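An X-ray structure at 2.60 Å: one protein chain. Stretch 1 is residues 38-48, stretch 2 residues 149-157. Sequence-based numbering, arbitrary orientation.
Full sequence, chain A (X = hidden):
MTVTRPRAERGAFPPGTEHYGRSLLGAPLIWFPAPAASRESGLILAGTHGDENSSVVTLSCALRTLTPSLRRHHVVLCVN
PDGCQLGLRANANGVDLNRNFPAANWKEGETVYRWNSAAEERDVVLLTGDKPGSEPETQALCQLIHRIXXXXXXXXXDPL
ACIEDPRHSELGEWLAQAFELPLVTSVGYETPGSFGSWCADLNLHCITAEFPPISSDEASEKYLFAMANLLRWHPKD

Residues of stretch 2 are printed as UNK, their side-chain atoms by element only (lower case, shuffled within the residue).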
# COMPACT_ATOMS: atom_id res chain seq x y z
N SER A 38 -21.88 3.45 19.86
CA SER A 38 -22.31 3.52 21.24
C SER A 38 -21.08 3.89 22.08
O SER A 38 -20.01 4.11 21.52
CB SER A 38 -22.92 2.17 21.66
OG SER A 38 -23.04 2.04 23.06
N ARG A 39 -21.21 3.97 23.40
CA ARG A 39 -20.09 4.33 24.28
C ARG A 39 -18.95 3.31 24.19
O ARG A 39 -17.80 3.59 24.53
CB ARG A 39 -20.57 4.46 25.73
CG ARG A 39 -19.54 5.05 26.69
CD ARG A 39 -20.03 5.06 28.13
NE ARG A 39 -21.07 6.07 28.37
CZ ARG A 39 -20.82 7.36 28.58
NH1 ARG A 39 -19.57 7.81 28.57
NH2 ARG A 39 -21.82 8.20 28.79
N GLU A 40 -19.28 2.12 23.72
CA GLU A 40 -18.34 1.03 23.61
C GLU A 40 -17.49 1.18 22.35
O GLU A 40 -16.41 0.58 22.23
CB GLU A 40 -19.08 -0.31 23.60
CG GLU A 40 -19.91 -0.50 22.33
CD GLU A 40 -20.86 -1.68 22.40
OE1 GLU A 40 -21.70 -1.72 23.33
OE2 GLU A 40 -20.77 -2.56 21.51
N SER A 41 -18.00 1.95 21.39
CA SER A 41 -17.37 2.08 20.09
C SER A 41 -15.96 2.59 20.22
O SER A 41 -15.73 3.61 20.88
CB SER A 41 -18.16 3.00 19.18
OG SER A 41 -19.27 2.31 18.64
N GLY A 42 -15.04 1.84 19.62
CA GLY A 42 -13.63 2.17 19.60
C GLY A 42 -13.19 2.49 18.18
O GLY A 42 -14.01 2.61 17.28
N LEU A 43 -11.88 2.62 17.99
CA LEU A 43 -11.36 3.03 16.68
C LEU A 43 -10.31 2.04 16.19
O LEU A 43 -9.40 1.67 16.95
CB LEU A 43 -10.77 4.44 16.77
CG LEU A 43 -10.18 5.12 15.53
CD1 LEU A 43 -11.11 5.00 14.32
CD2 LEU A 43 -9.91 6.57 15.86
N ILE A 44 -10.44 1.59 14.94
CA ILE A 44 -9.42 0.72 14.36
C ILE A 44 -8.72 1.41 13.19
O ILE A 44 -9.35 1.89 12.25
CB ILE A 44 -10.02 -0.64 13.93
CG1 ILE A 44 -10.80 -1.26 15.10
CG2 ILE A 44 -8.91 -1.60 13.51
CD1 ILE A 44 -11.91 -2.19 14.67
N LEU A 45 -7.41 1.43 13.27
CA LEU A 45 -6.59 2.33 12.49
C LEU A 45 -5.58 1.53 11.70
O LEU A 45 -5.15 0.47 12.17
CB LEU A 45 -5.85 3.30 13.42
CG LEU A 45 -5.86 4.82 13.29
CD1 LEU A 45 -7.26 5.36 13.19
CD2 LEU A 45 -5.17 5.39 14.50
N ALA A 46 -5.19 2.04 10.53
CA ALA A 46 -4.12 1.41 9.77
C ALA A 46 -3.42 2.38 8.82
O ALA A 46 -3.88 3.50 8.60
CB ALA A 46 -4.65 0.23 9.01
N GLY A 47 -2.30 1.93 8.27
CA GLY A 47 -1.57 2.71 7.29
C GLY A 47 -1.01 4.04 7.76
O GLY A 47 -0.81 4.95 6.95
N THR A 48 -0.75 4.16 9.06
CA THR A 48 -0.04 5.32 9.57
C THR A 48 1.24 5.53 8.78
O THR A 48 1.54 6.65 8.36
CB THR A 48 0.32 5.19 11.06
OG1 THR A 48 -0.87 5.09 11.85
CG2 THR A 48 1.11 6.41 11.53
N UNK A 149 -14.93 10.89 19.87
CA UNK A 149 -14.56 10.42 21.22
C UNK A 149 -14.62 8.89 21.41
O UNK A 149 -15.50 8.37 22.11
c UNK A 149 -15.47 11.06 22.28
c UNK A 149 -16.74 13.09 23.03
o UNK A 149 -17.56 12.30 23.54
n UNK A 149 -16.87 14.40 23.12
c UNK A 149 -15.53 12.57 22.27
N UNK A 150 -13.69 8.17 20.79
CA UNK A 150 -13.75 6.70 20.84
C UNK A 150 -13.48 6.13 22.23
O UNK A 150 -12.87 6.80 23.05
c UNK A 150 -11.68 7.40 19.89
c UNK A 150 -12.65 6.27 19.86
c UNK A 150 -12.51 8.64 20.04
N UNK A 151 -13.92 4.90 22.46
CA UNK A 151 -13.64 4.19 23.71
C UNK A 151 -12.15 3.84 23.83
O UNK A 151 -11.60 3.77 24.93
c UNK A 151 -14.48 2.94 23.81
N UNK A 152 -11.53 3.61 22.67
CA UNK A 152 -10.13 3.23 22.58
C UNK A 152 -9.68 3.27 21.11
O UNK A 152 -10.48 3.56 20.22
c UNK A 152 -12.01 0.41 23.52
c UNK A 152 -10.24 0.12 20.36
c UNK A 152 -12.16 -0.71 21.60
c UNK A 152 -10.95 0.84 22.77
c UNK A 152 -11.74 -1.53 19.42
c UNK A 152 -11.02 0.13 21.53
c UNK A 152 -10.61 -0.70 19.32
c UNK A 152 -9.90 1.84 23.17
c UNK A 152 -12.53 -1.54 20.55
n UNK A 152 -12.74 -0.52 22.82
N UNK A 153 -8.40 2.99 20.87
CA UNK A 153 -7.86 2.95 19.52
C UNK A 153 -6.91 1.76 19.36
O UNK A 153 -6.00 1.61 20.15
c UNK A 153 -7.95 5.48 19.44
c UNK A 153 -6.62 4.26 17.69
c UNK A 153 -7.09 4.26 19.17
N UNK A 154 -7.12 0.94 18.34
CA UNK A 154 -6.10 -0.03 17.92
C UNK A 154 -5.45 0.43 16.61
O UNK A 154 -6.14 0.61 15.59
c UNK A 154 -5.61 -2.34 17.08
c UNK A 154 -7.09 -2.06 19.07
c UNK A 154 -6.66 -1.46 17.74
N UNK A 155 -4.14 0.65 16.64
CA UNK A 155 -3.40 1.10 15.47
C UNK A 155 -2.43 0.02 14.99
O UNK A 155 -1.49 -0.33 15.70
o UNK A 155 -1.60 2.57 14.86
c UNK A 155 -2.64 2.38 15.78
N UNK A 156 -2.67 -0.50 13.79
CA UNK A 156 -1.85 -1.57 13.22
C UNK A 156 -0.59 -1.08 12.51
O UNK A 156 -0.66 -0.12 11.75
c UNK A 156 -5.58 -4.76 14.20
c UNK A 156 -4.34 -5.28 13.90
c UNK A 156 -4.95 -2.69 13.22
c UNK A 156 -2.69 -2.38 12.25
c UNK A 156 -3.71 -3.21 12.91
c UNK A 156 -5.88 -3.46 13.85
c UNK A 156 -3.42 -4.51 13.26
N UNK A 157 0.54 -1.75 12.75
CA UNK A 157 1.81 -1.48 12.06
C UNK A 157 2.55 -2.74 11.56
O UNK A 157 2.04 -3.85 11.68
c UNK A 157 1.19 2.45 13.79
c UNK A 157 3.09 1.85 12.87
n UNK A 157 2.32 2.92 13.27
n UNK A 157 1.23 1.14 13.75
c UNK A 157 2.76 -0.72 12.99
c UNK A 157 2.41 0.72 13.17
O HOH W 1 -15.33 -1.54 23.16
O HOH W 2 -0.35 -0.08 8.63

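Position 149 carries three side-chain carbons, the third bonded to one oxygen and one nitrogen. That terminal amide after two further carbons identifies Q149; its phi of 45° marks the departure from a helix, and its side chain stays 7.0 Å or more from stretch 1.

At 150, three carbons close a ring onto the backbone nitrogen, which only proline does. P150 lays its CB 4.1 Å from L43 CB, an apolar contact.

Position 151 has a single side-chain carbon, hence A151. Its CA-to-CB bond points toward stretch 1, and CB lies 3.4 Å from E40 O and 3.5 Å from R39 O, at the turn spanning S38 to S41. Its backbone N donates to S41 O (2.7 Å, 165°).

Position 152 bears one carbon followed by fused five- and six-membered rings holding eight carbons and one nitrogen: an indole, so W152. G42 CA sits 3.8 Å from the centroid of its six-membered ring, 9° off the normal, a CH-pi contact over the face. An ideal CB on G42 would fall 2.3 Å from W152 CE2, a clash, so the bare glycine makes room for the ring. Water 1 accepts from W152 NE1 (2.8 Å) and donates to E40 O (2.6 Å), bridging two atoms too far apart to bond directly.

At 153, one carbon carries two more, the branched pattern of V153. Its CG1 is 3.7 Å from L45 CD2, and its CG2 4.0 Å from L43 CB.

Position 154 repeats that three-carbon branch, giving V154, but its side chain lies on the other face of the sheet, with that of I44.

Position 155 has one carbon and one oxygen: S155. Its CB is 4.1 Å from L45 CB, on the face shared with L43 and V153.

Position 156 has one carbon and a six-carbon ring without a hydroxyl, so F156. I44 CG2 approaches the ring edge, 3.6 Å from F156 CE2.

Position 157 ends in a five-membered ring of three carbons and two nitrogens, an imidazole: H157. T48 CB is 3.7 Å from H157 NE2.

The contact is a parallel pairing of strands whose axes run 10° apart and approach to 4.7 Å. L43 N donates to W152 O and V154 N to L43 O, then L45 N to V154 O (each 2.8 Å), and F156 N to L45 O (3.1 Å, 175°). L43 and L45 thus supply both bonding groups, while I44 offers its CA to V154 O at 3.5 Å. Apolar side chains pack on both faces, and 664 Å² is buried in all.

Stretch 2 149-157: QPAWVVSFH
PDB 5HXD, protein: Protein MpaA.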